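PDB 6Q62: dihydropteroate synthase from Xanthomonas albilineans, which probably catalyses the condensation of para-aminobenzoate with 6-hydroxymethyl-7,8-dihydropterin diphosphate to give 7,8-dihydropteroate, a step of folate biosynthesis. Local coordinates for residues D31-G36 against E43-H48; L260-H263 against A267-D270; E172-A177 against R185-D190; E106-A111 against G117-V122; P157-V162 against T199-Q204. All coordinates share one frame; numbering follows the deposited sequence.

The five contacts sample a parallel TIM-type barrel. Contacts 2, 3 and 4 each set a helix against a strand of one sheet and reach the 6-chloroguanine bound near the strands' carboxyl ends; contacts 3 and 4 have centres about 15 Å apart, and that of contact 2 lies about 24 Å and 22 Å from theirs. Contacts 1 and 5, centres about 35 Å apart, pack the loops after strands 21-27 and 141-144 on helices 41-54 and 199-207. Chain order is contact 1, contact 4, contact 3 nested in the loop of contact 5, then contact 2. In the strands of contacts 2 to 4 mainly apolar side chains face the helices, while Arg-261, Asp-190 and Asn-120 reach the ligand from the other side.

Contact 1 (D31-G36 against E43-H48); sequences DSFSDG and EAAVAH. With ICB (1H-indole-2-carboxylic acid), chain G.
The chain leaves a short 3-10 turn at Ser-32 and lies against the side of helix 43-48, its CA atoms nearest at Phe-33 and Ala-44, 7.1 Å apart. Phe-33 carries the contact. Its ring receives the methyl of Ala-44 over one face, CB standing 3.5 Å from the ring centroid and only 10° off the normal, a CH-pi contact placed almost over the centre. The far edge of the ring continues past this methyl onto the next residue: Phe-33 CZ is 3.9 Å from Ala-45 CB and approaches Ala-45 N obliquely. On the opposite face sits the CB of Ser-32, so the phenyl is sandwiched between its own chain neighbour and the helix. The contact folds the beta-alpha loop after strand 21-27 of this TIM barrel back onto helix 41-54, which it leads into. Ala-45 also packs on Val-26 of strand 21-27 and on Val-86 of helix 76-93. Further along the loop, Asp-35 brings OD1 to 3.9 Å from Ala-44 CB, a packing contact alone. Gly-36 N lies 3.3 Å from O12 of the indole-2-carboxylic acid.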
# COMPACT_ATOMS: atom_id res chain seq x y z
N ASP A 31 -15.89 7.94 22.72
CA ASP A 31 -14.68 7.10 22.75
C ASP A 31 -13.78 7.27 21.52
O ASP A 31 -12.62 6.86 21.54
CB ASP A 31 -15.03 5.61 22.99
N SER A 32 -14.30 7.90 20.45
CA SER A 32 -13.52 8.16 19.25
C SER A 32 -12.51 9.30 19.44
O SER A 32 -11.57 9.40 18.65
CB SER A 32 -14.43 8.46 18.06
OG SER A 32 -15.05 7.27 17.59
N PHE A 33 -12.70 10.15 20.48
CA PHE A 33 -11.86 11.33 20.73
C PHE A 33 -11.26 11.38 22.14
O PHE A 33 -11.83 10.80 23.05
CB PHE A 33 -12.66 12.63 20.44
CG PHE A 33 -13.47 12.54 19.16
CD1 PHE A 33 -12.84 12.58 17.92
CD2 PHE A 33 -14.85 12.34 19.21
CE1 PHE A 33 -13.59 12.45 16.74
CE2 PHE A 33 -15.59 12.21 18.03
CZ PHE A 33 -14.96 12.27 16.81
N SER A 34 -10.13 12.08 22.31
CA SER A 34 -9.45 12.22 23.61
C SER A 34 -9.42 13.69 24.06
O SER A 34 -8.85 14.00 25.11
CB SER A 34 -8.03 11.67 23.53
OG SER A 34 -7.27 12.33 22.53
N ASP A 35 -10.01 14.58 23.27
CA ASP A 35 -10.05 16.02 23.53
C ASP A 35 -11.39 16.50 24.15
O ASP A 35 -11.68 17.69 24.11
CB ASP A 35 -9.77 16.78 22.23
CG ASP A 35 -10.80 16.60 21.10
OD1 ASP A 35 -11.75 15.80 21.27
OD2 ASP A 35 -10.66 17.27 20.05
N GLY A 36 -12.17 15.57 24.70
CA GLY A 36 -13.47 15.86 25.29
C GLY A 36 -13.49 16.82 26.47
O GLY A 36 -14.54 17.39 26.76
N GLU A 43 -18.42 18.54 17.69
CA GLU A 43 -17.39 19.41 17.11
C GLU A 43 -16.14 18.62 16.70
O GLU A 43 -15.54 18.93 15.66
CB GLU A 43 -17.07 20.60 18.02
CG GLU A 43 -15.78 20.55 18.78
CD GLU A 43 -15.63 21.76 19.67
OE1 GLU A 43 -15.13 22.79 19.19
OE2 GLU A 43 -16.04 21.67 20.85
N ALA A 44 -15.76 17.60 17.50
CA ALA A 44 -14.60 16.76 17.16
C ALA A 44 -14.87 15.91 15.89
O ALA A 44 -13.99 15.76 15.05
CB ALA A 44 -14.26 15.86 18.34
N ALA A 45 -16.10 15.39 15.74
CA ALA A 45 -16.48 14.59 14.56
C ALA A 45 -16.54 15.48 13.30
O ALA A 45 -16.05 15.07 12.22
CB ALA A 45 -17.83 13.94 14.79
N VAL A 46 -17.05 16.71 13.45
CA VAL A 46 -17.13 17.64 12.32
C VAL A 46 -15.71 17.99 11.88
O VAL A 46 -15.39 17.85 10.71
CB VAL A 46 -17.98 18.89 12.65
CG1 VAL A 46 -17.84 19.97 11.58
CG2 VAL A 46 -19.46 18.51 12.83
N ALA A 47 -14.83 18.38 12.83
CA ALA A 47 -13.44 18.69 12.48
C ALA A 47 -12.75 17.49 11.81
O ALA A 47 -12.01 17.66 10.84
CB ALA A 47 -12.67 19.11 13.73
N HIS A 48 -13.02 16.26 12.30
CA HIS A 48 -12.45 15.07 11.67
C HIS A 48 -12.95 14.87 10.22
O HIS A 48 -12.13 14.63 9.33
CB HIS A 48 -12.70 13.82 12.54
CG HIS A 48 -11.96 12.62 12.05
ND1 HIS A 48 -10.57 12.62 11.96
CD2 HIS A 48 -12.42 11.42 11.63
CE1 HIS A 48 -10.25 11.42 11.49
NE2 HIS A 48 -11.32 10.68 11.26
C10 ICB G . -12.70 13.55 28.48
C01 ICB G . -9.65 17.07 32.45
C02 ICB G . -10.69 16.67 33.30
C03 ICB G . -11.69 15.81 32.85
C04 ICB G . -11.63 15.35 31.53
C05 ICB G . -10.56 15.73 30.66
C06 ICB G . -9.58 16.61 31.13
C07 ICB G . -10.78 15.07 29.42
C08 ICB G . -11.94 14.34 29.54
N09 ICB G . -12.46 14.49 30.83
O11 ICB G . -13.72 12.92 28.82
O12 ICB G . -12.21 13.61 27.34

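Contact 2 (L260-H263 against A267-D270); sequences LRVH and ATVD. With 6GU (6-chloroguanine), chain E; SO4 (sulfate ion), chain H.
Thr-268 meets Val-262 tip to tip across the gap between helix 267-270 and strand 260-262. Ala-267, one residue earlier, packs on Ala-243 of the second subunit. The threonine OG1 is 3.8 Å from Val-262 CG2, a van der Waals approach, since the hydroxyl is hydrogen-bonded to Asp-264 O. Its methyl CG2 leans toward Leu-260, 4.4 Å from CD1. Asp-270 forms a salt bridge with Arg-235 of the second subunit. Arg-261 leaves the strand on its other side, with CG anti to the backbone N (chi1 -176°) and the chain extended from CG to NE. Its guanidinium lies over 6-chloroguanine, ligand N9 3.2 Å above the guanidinium plane, and NE is salt-bridged to Asp-61. A sulfate, probably from the crystallisation liquor, is held at its edge, NH2 to O3 at 2.9 Å. NH1 binds O4, and His-263 NE2 binds O1 at 3.0 Å. Strand 259-262 is hydrogen-bonded to strand 21-27, with helix 265-279 outside it and helix 242-254 alongside, touching Leu-260, Val-262 and Thr-268.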
# COMPACT_ATOMS: atom_id res chain seq x y z
N LEU A 260 -14.21 2.27 -1.04
CA LEU A 260 -13.30 1.78 0.02
C LEU A 260 -13.56 2.58 1.27
O LEU A 260 -13.51 3.81 1.25
CB LEU A 260 -11.81 1.92 -0.39
CG LEU A 260 -11.46 1.17 -1.70
CD1 LEU A 260 -10.17 1.65 -2.26
CD2 LEU A 260 -11.49 -0.38 -1.48
N ARG A 261 -13.93 1.88 2.35
CA ARG A 261 -14.34 2.54 3.60
C ARG A 261 -13.14 2.56 4.53
O ARG A 261 -12.76 1.52 5.08
CB ARG A 261 -15.55 1.82 4.21
CG ARG A 261 -16.07 2.52 5.48
CD ARG A 261 -17.35 1.88 6.02
NE ARG A 261 -17.79 2.60 7.23
CZ ARG A 261 -17.33 2.38 8.45
NH1 ARG A 261 -16.41 1.45 8.67
NH2 ARG A 261 -17.77 3.10 9.48
N VAL A 262 -12.54 3.74 4.70
CA VAL A 262 -11.25 3.82 5.40
C VAL A 262 -11.15 4.90 6.46
O VAL A 262 -11.79 5.94 6.37
CB VAL A 262 -10.09 4.00 4.36
CG1 VAL A 262 -10.24 3.06 3.16
CG2 VAL A 262 -9.99 5.45 3.88
N HIS A 263 -10.22 4.69 7.43
CA HIS A 263 -9.88 5.72 8.40
C HIS A 263 -8.74 6.59 7.81
O HIS A 263 -8.73 7.80 7.99
CB HIS A 263 -9.32 5.08 9.70
CG HIS A 263 -10.30 4.25 10.45
ND1 HIS A 263 -10.36 2.89 10.27
CD2 HIS A 263 -11.21 4.61 11.38
CE1 HIS A 263 -11.33 2.46 11.07
NE2 HIS A 263 -11.86 3.46 11.77
N ALA A 267 -3.48 8.39 2.99
CA ALA A 267 -2.65 7.26 2.58
C ALA A 267 -3.30 6.39 1.53
O ALA A 267 -2.64 5.98 0.56
CB ALA A 267 -2.27 6.42 3.80
N THR A 268 -4.63 6.13 1.68
CA THR A 268 -5.35 5.32 0.71
C THR A 268 -5.44 6.05 -0.64
O THR A 268 -5.22 5.44 -1.69
CB THR A 268 -6.75 4.93 1.27
OG1 THR A 268 -6.60 4.26 2.55
CG2 THR A 268 -7.52 4.02 0.31
N VAL A 269 -5.70 7.37 -0.61
CA VAL A 269 -5.76 8.15 -1.84
C VAL A 269 -4.42 8.07 -2.57
O VAL A 269 -4.39 7.83 -3.76
CB VAL A 269 -6.19 9.61 -1.57
CG1 VAL A 269 -5.97 10.49 -2.80
CG2 VAL A 269 -7.66 9.62 -1.14
N ASP A 270 -3.32 8.23 -1.84
CA ASP A 270 -1.97 8.14 -2.45
C ASP A 270 -1.73 6.79 -3.10
O ASP A 270 -1.26 6.71 -4.26
CB ASP A 270 -0.91 8.43 -1.38
CG ASP A 270 -0.79 9.90 -1.04
OD1 ASP A 270 -1.67 10.69 -1.46
OD2 ASP A 270 0.16 10.26 -0.34
CL6 6GU E . -16.83 -3.09 6.50
N1 6GU E . -18.80 -1.81 5.69
C2 6GU E . -19.87 -0.96 5.94
N2 6GU E . -20.69 -0.81 4.91
N3 6GU E . -20.14 -0.32 7.14
C4 6GU E . -19.24 -0.62 8.14
C5 6GU E . -18.14 -1.49 7.97
C6 6GU E . -18.01 -2.03 6.72
N7 6GU E . -17.44 -1.60 9.17
C8 6GU E . -18.16 -0.77 10.04
N9 6GU E . -19.23 -0.17 9.45
S SO4 H . -15.35 1.52 12.43
O1 SO4 H . -14.27 2.32 13.05
O2 SO4 H . -15.85 0.51 13.37
O3 SO4 H . -16.50 2.41 12.04
O4 SO4 H . -14.85 0.82 11.26

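Contact 3 (E172-A177 against R185-D190); sequences ERIFAA and RRLLID. With 6GU (6-chloroguanine), chain E.
Strand 187-190 of the barrel has two faces, and this contact concerns both: the outer one is covered by helix 162-179, the inner one delivers an aspartate to the pocket of 6-chloroguanine. Ile-174 is the main piece on the helix side and divides its branches between two strand residues. Its CG2 touches Leu-187 CD1 at 3.8 Å, while CG1 lies 3.8 Å from Ile-189 CG2; both pairs cross obliquely. One turn further on, Ala-177 CB closes on the other methyl of the leucine, CD2, at 3.8 Å, so that Leu-187 is held between two successive turns of the helix. Ile-189 presents CG2 because its CG1 occupies the place between backbone N and carbonyl carbon (chi1 60°), which swings CD1 elsewhere. All four residues are buried, and the short segments run nearly antiparallel, at 158°, with axes 9.9 Å apart. Asp-190, next in the strand, points its carboxylate inward: N2 of the ligand donates to OD2 over 2.8 Å at a bent 140°, and ligand N1 is 2.6 Å from the same oxygen. OD1 is meanwhile hydrogen-bonded to Gly-192 N, which helps to fix the rotation of the carboxylate. A helix laid antiparallel over its following strand, with a ligand-binding residue at the strand's carboxyl end, is the ordinary construction of a TIM barrel.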
# COMPACT_ATOMS: atom_id res chain seq x y z
N GLU A 172 -30.11 -12.21 -2.30
CA GLU A 172 -31.39 -12.13 -1.54
C GLU A 172 -31.73 -10.70 -1.12
O GLU A 172 -32.87 -10.28 -1.28
CB GLU A 172 -31.33 -13.01 -0.30
CG GLU A 172 -31.41 -14.49 -0.63
CD GLU A 172 -31.02 -15.46 0.47
OE1 GLU A 172 -30.66 -15.01 1.59
OE2 GLU A 172 -31.06 -16.68 0.20
N ARG A 173 -30.74 -9.94 -0.63
CA ARG A 173 -31.01 -8.56 -0.20
C ARG A 173 -31.21 -7.61 -1.37
O ARG A 173 -32.05 -6.71 -1.27
CB ARG A 173 -29.94 -8.05 0.78
CG ARG A 173 -29.77 -8.89 2.04
CD ARG A 173 -31.10 -9.18 2.76
NE ARG A 173 -31.83 -7.95 3.10
CZ ARG A 173 -33.15 -7.89 3.30
NH1 ARG A 173 -33.73 -6.75 3.63
NH2 ARG A 173 -33.88 -8.99 3.20
N ILE A 174 -30.48 -7.82 -2.49
CA ILE A 174 -30.69 -6.99 -3.70
C ILE A 174 -32.16 -7.21 -4.15
O ILE A 174 -32.86 -6.26 -4.47
CB ILE A 174 -29.70 -7.39 -4.87
CG1 ILE A 174 -28.25 -6.92 -4.52
CG2 ILE A 174 -30.15 -6.76 -6.23
CD1 ILE A 174 -27.16 -7.64 -5.38
N PHE A 175 -32.59 -8.48 -4.19
CA PHE A 175 -33.94 -8.87 -4.61
C PHE A 175 -35.00 -8.24 -3.68
O PHE A 175 -35.93 -7.63 -4.19
CB PHE A 175 -34.03 -10.41 -4.68
CG PHE A 175 -35.37 -10.96 -5.10
CD1 PHE A 175 -35.74 -11.00 -6.44
CD2 PHE A 175 -36.28 -11.40 -4.14
CE1 PHE A 175 -37.00 -11.48 -6.82
CE2 PHE A 175 -37.53 -11.90 -4.53
CZ PHE A 175 -37.87 -11.96 -5.86
N ALA A 176 -34.82 -8.35 -2.35
CA ALA A 176 -35.70 -7.74 -1.34
C ALA A 176 -35.81 -6.24 -1.55
O ALA A 176 -36.90 -5.69 -1.51
CB ALA A 176 -35.17 -8.04 0.05
N ALA A 177 -34.66 -5.57 -1.81
CA ALA A 177 -34.67 -4.13 -2.07
C ALA A 177 -35.40 -3.79 -3.36
O ALA A 177 -36.22 -2.86 -3.37
CB ALA A 177 -33.24 -3.59 -2.10
N ARG A 185 -30.24 0.76 -9.49
CA ARG A 185 -29.15 1.71 -9.72
C ARG A 185 -28.70 2.42 -8.45
O ARG A 185 -27.66 3.09 -8.46
CB ARG A 185 -29.54 2.76 -10.79
CG ARG A 185 -29.68 2.15 -12.20
CD ARG A 185 -30.37 3.11 -13.15
NE ARG A 185 -31.82 3.14 -12.97
CZ ARG A 185 -32.66 3.84 -13.73
NH1 ARG A 185 -32.20 4.57 -14.74
NH2 ARG A 185 -33.96 3.80 -13.49
N ARG A 186 -29.52 2.34 -7.39
CA ARG A 186 -29.20 3.00 -6.13
C ARG A 186 -28.56 2.00 -5.14
O ARG A 186 -28.27 2.37 -4.01
CB ARG A 186 -30.49 3.62 -5.54
CG ARG A 186 -30.88 4.94 -6.24
CD ARG A 186 -32.11 5.59 -5.66
NE ARG A 186 -32.45 6.79 -6.42
CZ ARG A 186 -33.56 6.95 -7.12
NH1 ARG A 186 -34.48 6.00 -7.14
NH2 ARG A 186 -33.78 8.09 -7.77
N LEU A 187 -28.36 0.75 -5.53
CA LEU A 187 -27.83 -0.26 -4.61
C LEU A 187 -26.32 -0.39 -4.69
O LEU A 187 -25.75 -0.31 -5.78
CB LEU A 187 -28.44 -1.64 -4.90
CG LEU A 187 -29.96 -1.76 -4.82
CD1 LEU A 187 -30.41 -3.18 -5.13
CD2 LEU A 187 -30.50 -1.34 -3.46
N LEU A 188 -25.69 -0.70 -3.53
CA LEU A 188 -24.28 -1.04 -3.41
C LEU A 188 -24.29 -2.26 -2.51
O LEU A 188 -25.23 -2.41 -1.70
CB LEU A 188 -23.45 0.07 -2.73
CG LEU A 188 -23.35 1.40 -3.50
CD1 LEU A 188 -24.40 2.37 -3.02
CD2 LEU A 188 -21.99 2.02 -3.28
N ILE A 189 -23.29 -3.14 -2.65
CA ILE A 189 -23.21 -4.31 -1.76
C ILE A 189 -21.86 -4.34 -1.08
O ILE A 189 -20.91 -3.72 -1.55
CB ILE A 189 -23.54 -5.64 -2.47
CG1 ILE A 189 -22.56 -5.91 -3.66
CG2 ILE A 189 -25.03 -5.66 -2.86
CD1 ILE A 189 -22.76 -7.27 -4.36
N ASP A 190 -21.77 -5.04 0.05
CA ASP A 190 -20.54 -5.07 0.81
C ASP A 190 -20.48 -6.43 1.50
O ASP A 190 -21.44 -6.78 2.21
CB ASP A 190 -20.62 -3.92 1.83
CG ASP A 190 -19.45 -3.75 2.75
OD1 ASP A 190 -18.70 -4.74 2.96
OD2 ASP A 190 -19.29 -2.67 3.29
CL6 6GU E . -16.83 -3.09 6.50
N1 6GU E . -18.80 -1.81 5.69
C2 6GU E . -19.87 -0.96 5.94
N2 6GU E . -20.69 -0.81 4.91
N3 6GU E . -20.14 -0.32 7.14
C4 6GU E . -19.24 -0.62 8.14
C5 6GU E . -18.14 -1.49 7.97
C6 6GU E . -18.01 -2.03 6.72
N7 6GU E . -17.44 -1.60 9.17
C8 6GU E . -18.16 -0.77 10.04
N9 6GU E . -19.23 -0.17 9.45

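Contact 4 (E106-A111 against G117-V122); sequences EVMRAA and GMINDV. With 6GU (6-chloroguanine), chain E.
Apolar packing between Met-108 and Ile-119 makes up most of this contact, the two side chains crossing at about a right angle. Met-108 is extended beyond CG (chi2 180°), and the chain lies across the isoleucine: CB is 3.8 Å from Ile-119 CD1, and both CG and SD stand 3.9 Å from Ile-119 CG2. Both branches of Ile-119 are therefore used, one near the root of the methionine and one near its sulfur. A second kind of approach sets the methyl of Met-108 against a carboxylate, CE lying 3.5 Å from Asp-121 OD2. That oxygen is already hydrogen-bonded to Leu-125 N, and OD1 to Gln-123 N, so two backbone amides of the following loop hold the buried carboxylate in place. Hydrogen bonds to the ligand belong to Asn-120, on the other face of the strand. Its amide matches 6-chloroguanine with a donor and an acceptor: ligand N2 donates to OD1 over 2.7 Å in an almost straight line (177°), and ND2 donates to N3 at 3.0 Å. ND2 is also bonded to Asp-61 OD2, which orients the amide. Around this core, helix 105-114 and strand 118-121 complete a beta-alpha-beta unit with strand 98-101; helix 130-137 flanks Met-108 and Ile-119, while helix 76-93 covers Val-107, Ala-110 and Ala-111.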
# COMPACT_ATOMS: atom_id res chain seq x y z
N GLU A 106 -35.76 5.29 11.55
CA GLU A 106 -36.01 6.64 12.07
C GLU A 106 -34.77 7.48 11.86
O GLU A 106 -34.88 8.66 11.54
CB GLU A 106 -36.34 6.60 13.59
CG GLU A 106 -37.49 5.69 13.99
CD GLU A 106 -37.19 4.24 14.33
OE1 GLU A 106 -36.18 3.68 13.84
OE2 GLU A 106 -37.99 3.65 15.09
N VAL A 107 -33.56 6.88 12.02
CA VAL A 107 -32.30 7.61 11.83
C VAL A 107 -32.10 7.84 10.34
O VAL A 107 -31.68 8.93 9.95
CB VAL A 107 -31.09 6.88 12.47
CG1 VAL A 107 -29.80 7.70 12.29
CG2 VAL A 107 -31.35 6.62 13.97
N MET A 108 -32.43 6.85 9.50
CA MET A 108 -32.31 7.02 8.05
C MET A 108 -33.13 8.22 7.58
O MET A 108 -32.61 9.07 6.86
CB MET A 108 -32.78 5.76 7.31
CG MET A 108 -31.99 4.53 7.65
SD MET A 108 -32.65 3.13 6.72
CE MET A 108 -31.77 1.81 7.47
N ARG A 109 -34.42 8.30 8.00
CA ARG A 109 -35.28 9.41 7.58
C ARG A 109 -34.79 10.75 8.09
O ARG A 109 -34.73 11.71 7.33
CB ARG A 109 -36.72 9.16 8.05
CG ARG A 109 -37.36 7.95 7.37
CD ARG A 109 -38.81 7.84 7.79
NE ARG A 109 -39.49 6.71 7.17
CZ ARG A 109 -40.12 6.76 6.00
NH1 ARG A 109 -40.10 7.88 5.27
NH2 ARG A 109 -40.73 5.70 5.53
N ALA A 110 -34.46 10.82 9.39
CA ALA A 110 -33.99 12.07 9.99
C ALA A 110 -32.65 12.52 9.38
O ALA A 110 -32.46 13.71 9.12
CB ALA A 110 -33.85 11.92 11.51
N ALA A 111 -31.76 11.57 9.10
CA ALA A 111 -30.45 11.89 8.53
C ALA A 111 -30.57 12.44 7.12
O ALA A 111 -29.94 13.45 6.81
CB ALA A 111 -29.55 10.68 8.55
N GLY A 117 -27.04 11.89 1.96
CA GLY A 117 -27.36 11.49 0.60
C GLY A 117 -27.22 10.02 0.30
O GLY A 117 -27.38 9.61 -0.84
N MET A 118 -26.94 9.22 1.32
CA MET A 118 -26.73 7.78 1.14
C MET A 118 -26.92 7.16 2.50
O MET A 118 -26.66 7.81 3.52
CB MET A 118 -25.29 7.49 0.60
CG MET A 118 -24.89 6.01 0.61
SD MET A 118 -23.16 5.73 0.10
CE MET A 118 -23.25 6.28 -1.58
N ILE A 119 -27.33 5.90 2.52
CA ILE A 119 -27.53 5.13 3.75
C ILE A 119 -26.60 3.94 3.66
O ILE A 119 -26.58 3.24 2.65
CB ILE A 119 -29.02 4.70 3.93
CG1 ILE A 119 -29.88 5.96 4.17
CG2 ILE A 119 -29.19 3.70 5.10
CD1 ILE A 119 -31.35 5.82 3.83
N ASN A 120 -25.83 3.72 4.73
CA ASN A 120 -24.92 2.58 4.80
C ASN A 120 -25.48 1.70 5.90
O ASN A 120 -25.38 2.05 7.07
CB ASN A 120 -23.48 3.04 5.07
CG ASN A 120 -22.60 1.88 5.44
OD1 ASN A 120 -22.87 0.76 5.04
ND2 ASN A 120 -21.54 2.13 6.20
N ASP A 121 -26.11 0.60 5.51
CA ASP A 121 -26.79 -0.25 6.48
C ASP A 121 -26.14 -1.61 6.72
O ASP A 121 -26.28 -2.51 5.90
CB ASP A 121 -28.26 -0.42 6.07
CG ASP A 121 -29.12 -1.15 7.10
OD1 ASP A 121 -28.59 -1.52 8.17
OD2 ASP A 121 -30.30 -1.34 6.83
N VAL A 122 -25.54 -1.78 7.90
CA VAL A 122 -24.90 -3.03 8.32
C VAL A 122 -25.90 -4.19 8.38
O VAL A 122 -25.47 -5.35 8.31
CB VAL A 122 -24.08 -2.90 9.63
CG1 VAL A 122 -22.89 -1.95 9.47
CG2 VAL A 122 -24.95 -2.50 10.83
CL6 6GU E . -16.83 -3.09 6.50
N1 6GU E . -18.80 -1.81 5.69
C2 6GU E . -19.87 -0.96 5.94
N2 6GU E . -20.69 -0.81 4.91
N3 6GU E . -20.14 -0.32 7.14
C4 6GU E . -19.24 -0.62 8.14
C5 6GU E . -18.14 -1.49 7.97
C6 6GU E . -18.01 -2.03 6.72
N7 6GU E . -17.44 -1.60 9.17
C8 6GU E . -18.16 -0.77 10.04
N9 6GU E . -19.23 -0.17 9.45

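Contact 5 (P157-V162 against T199-Q204); sequences PHYDDV and TADNVQ
Asp-201 OD2 is gripped twice: a water donates to it over 2.7 Å, and Ser-198 N, just before the helix, is hydrogen-bonded to it. The same water donates to Pro-157 O at 2.9 Å, bridging the carboxylate of helix 199-204 to the backbone of loop 157-162. Beside this bridge OD2 also meets the edge of the Tyr-159 ring, near its plane, 3.6 Å from CD2, with ring and carboxylate planes turned 88° against each other. The tyrosine hydroxyl is anchored elsewhere, on Gly-196 O. In the barrel these pieces belong to the loop after strand 141-144 and to the helix after strand 187-190, so the contact joins two successive beta-alpha units near their loop ends. Val-162, the first residue of helix 162-179, packs against Tyr-159 and Asp-201: its CG2 lies over the ring, 3.6 Å above the plane, and CB is 3.9 Å from Asp-201 OD1. CG1, between backbone N and carbonyl carbon (chi1 73°), lies 3.9 Å from Asp-201 O and 4.1 Å from Gln-204 CB. Asp-161 is the N-cap of helix 162-179, its OD1 accepting from Ala-164 N. Gln-204 additionally packs on Val-281 of the second subunit.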
# COMPACT_ATOMS: atom_id res chain seq x y z
N PRO A 157 -19.37 -17.25 13.30
CA PRO A 157 -20.01 -18.55 13.04
C PRO A 157 -19.27 -19.38 11.99
O PRO A 157 -18.40 -18.88 11.28
CB PRO A 157 -21.41 -18.15 12.56
CG PRO A 157 -21.20 -16.84 11.91
CD PRO A 157 -20.14 -16.14 12.71
N HIS A 158 -19.65 -20.66 11.89
CA HIS A 158 -19.06 -21.57 10.92
C HIS A 158 -19.78 -21.42 9.58
O HIS A 158 -21.01 -21.37 9.53
CB HIS A 158 -19.13 -23.03 11.42
CG HIS A 158 -18.79 -24.05 10.38
ND1 HIS A 158 -19.78 -24.74 9.71
CD2 HIS A 158 -17.58 -24.42 9.89
CE1 HIS A 158 -19.15 -25.53 8.86
NE2 HIS A 158 -17.83 -25.37 8.92
N TYR A 159 -18.99 -21.34 8.51
CA TYR A 159 -19.49 -21.29 7.14
C TYR A 159 -18.99 -22.53 6.42
O TYR A 159 -17.79 -22.84 6.52
CB TYR A 159 -18.93 -20.06 6.39
CG TYR A 159 -19.31 -18.73 6.98
CD1 TYR A 159 -20.49 -18.10 6.61
CD2 TYR A 159 -18.45 -18.05 7.85
CE1 TYR A 159 -20.83 -16.84 7.11
CE2 TYR A 159 -18.78 -16.81 8.37
CZ TYR A 159 -19.98 -16.21 8.00
OH TYR A 159 -20.31 -14.98 8.49
N ASP A 160 -19.86 -23.20 5.66
CA ASP A 160 -19.44 -24.33 4.83
C ASP A 160 -18.61 -23.75 3.67
O ASP A 160 -17.58 -24.32 3.30
CB ASP A 160 -20.65 -25.09 4.28
CG ASP A 160 -21.27 -26.09 5.24
OD1 ASP A 160 -20.57 -26.52 6.19
OD2 ASP A 160 -22.45 -26.47 5.02
N ASP A 161 -19.04 -22.58 3.15
CA ASP A 161 -18.44 -21.86 2.03
C ASP A 161 -18.79 -20.38 2.22
O ASP A 161 -19.84 -19.93 1.75
CB ASP A 161 -19.01 -22.42 0.71
CG ASP A 161 -18.35 -21.95 -0.59
OD1 ASP A 161 -17.68 -20.90 -0.58
OD2 ASP A 161 -18.56 -22.62 -1.62
N VAL A 162 -17.92 -19.63 2.92
CA VAL A 162 -18.15 -18.20 3.21
C VAL A 162 -18.43 -17.36 1.95
O VAL A 162 -19.32 -16.52 1.98
CB VAL A 162 -17.04 -17.57 4.10
CG1 VAL A 162 -15.73 -17.35 3.32
CG2 VAL A 162 -17.52 -16.27 4.74
N THR A 199 -10.19 -14.39 10.29
CA THR A 199 -9.18 -13.84 9.37
C THR A 199 -9.20 -14.65 8.06
O THR A 199 -9.25 -14.05 6.99
CB THR A 199 -7.79 -13.77 10.03
OG1 THR A 199 -7.90 -12.94 11.18
CG2 THR A 199 -6.72 -13.19 9.11
N ALA A 200 -9.22 -16.01 8.15
CA ALA A 200 -9.26 -16.88 6.98
C ALA A 200 -10.47 -16.56 6.09
O ALA A 200 -10.33 -16.53 4.87
CB ALA A 200 -9.28 -18.36 7.40
N ASP A 201 -11.67 -16.33 6.71
CA ASP A 201 -12.89 -15.99 5.96
C ASP A 201 -12.70 -14.65 5.27
O ASP A 201 -13.14 -14.49 4.13
CB ASP A 201 -14.10 -15.86 6.88
CG ASP A 201 -14.56 -17.13 7.56
OD1 ASP A 201 -14.41 -18.22 6.95
OD2 ASP A 201 -15.12 -17.03 8.68
N ASN A 202 -12.12 -13.67 5.96
CA ASN A 202 -11.91 -12.33 5.38
C ASN A 202 -10.94 -12.39 4.19
O ASN A 202 -11.17 -11.74 3.16
CB ASN A 202 -11.39 -11.38 6.44
CG ASN A 202 -12.49 -10.97 7.39
OD1 ASN A 202 -13.61 -10.69 6.98
ND2 ASN A 202 -12.21 -10.95 8.67
N VAL A 203 -9.87 -13.20 4.31
CA VAL A 203 -8.89 -13.37 3.24
C VAL A 203 -9.55 -14.06 2.03
O VAL A 203 -9.35 -13.62 0.89
CB VAL A 203 -7.64 -14.13 3.75
CG1 VAL A 203 -6.69 -14.49 2.60
CG2 VAL A 203 -6.90 -13.30 4.80
N GLN A 204 -10.39 -15.09 2.29
CA GLN A 204 -11.13 -15.78 1.23
C GLN A 204 -12.04 -14.81 0.48
O GLN A 204 -12.06 -14.82 -0.75
CB GLN A 204 -11.99 -16.92 1.80
CG GLN A 204 -11.22 -18.18 2.21
CD GLN A 204 -10.65 -18.95 1.04
OE1 GLN A 204 -11.26 -19.09 -0.03
NE2 GLN A 204 -9.46 -19.49 1.23
O HOH W 1 -15.59 -18.90 10.55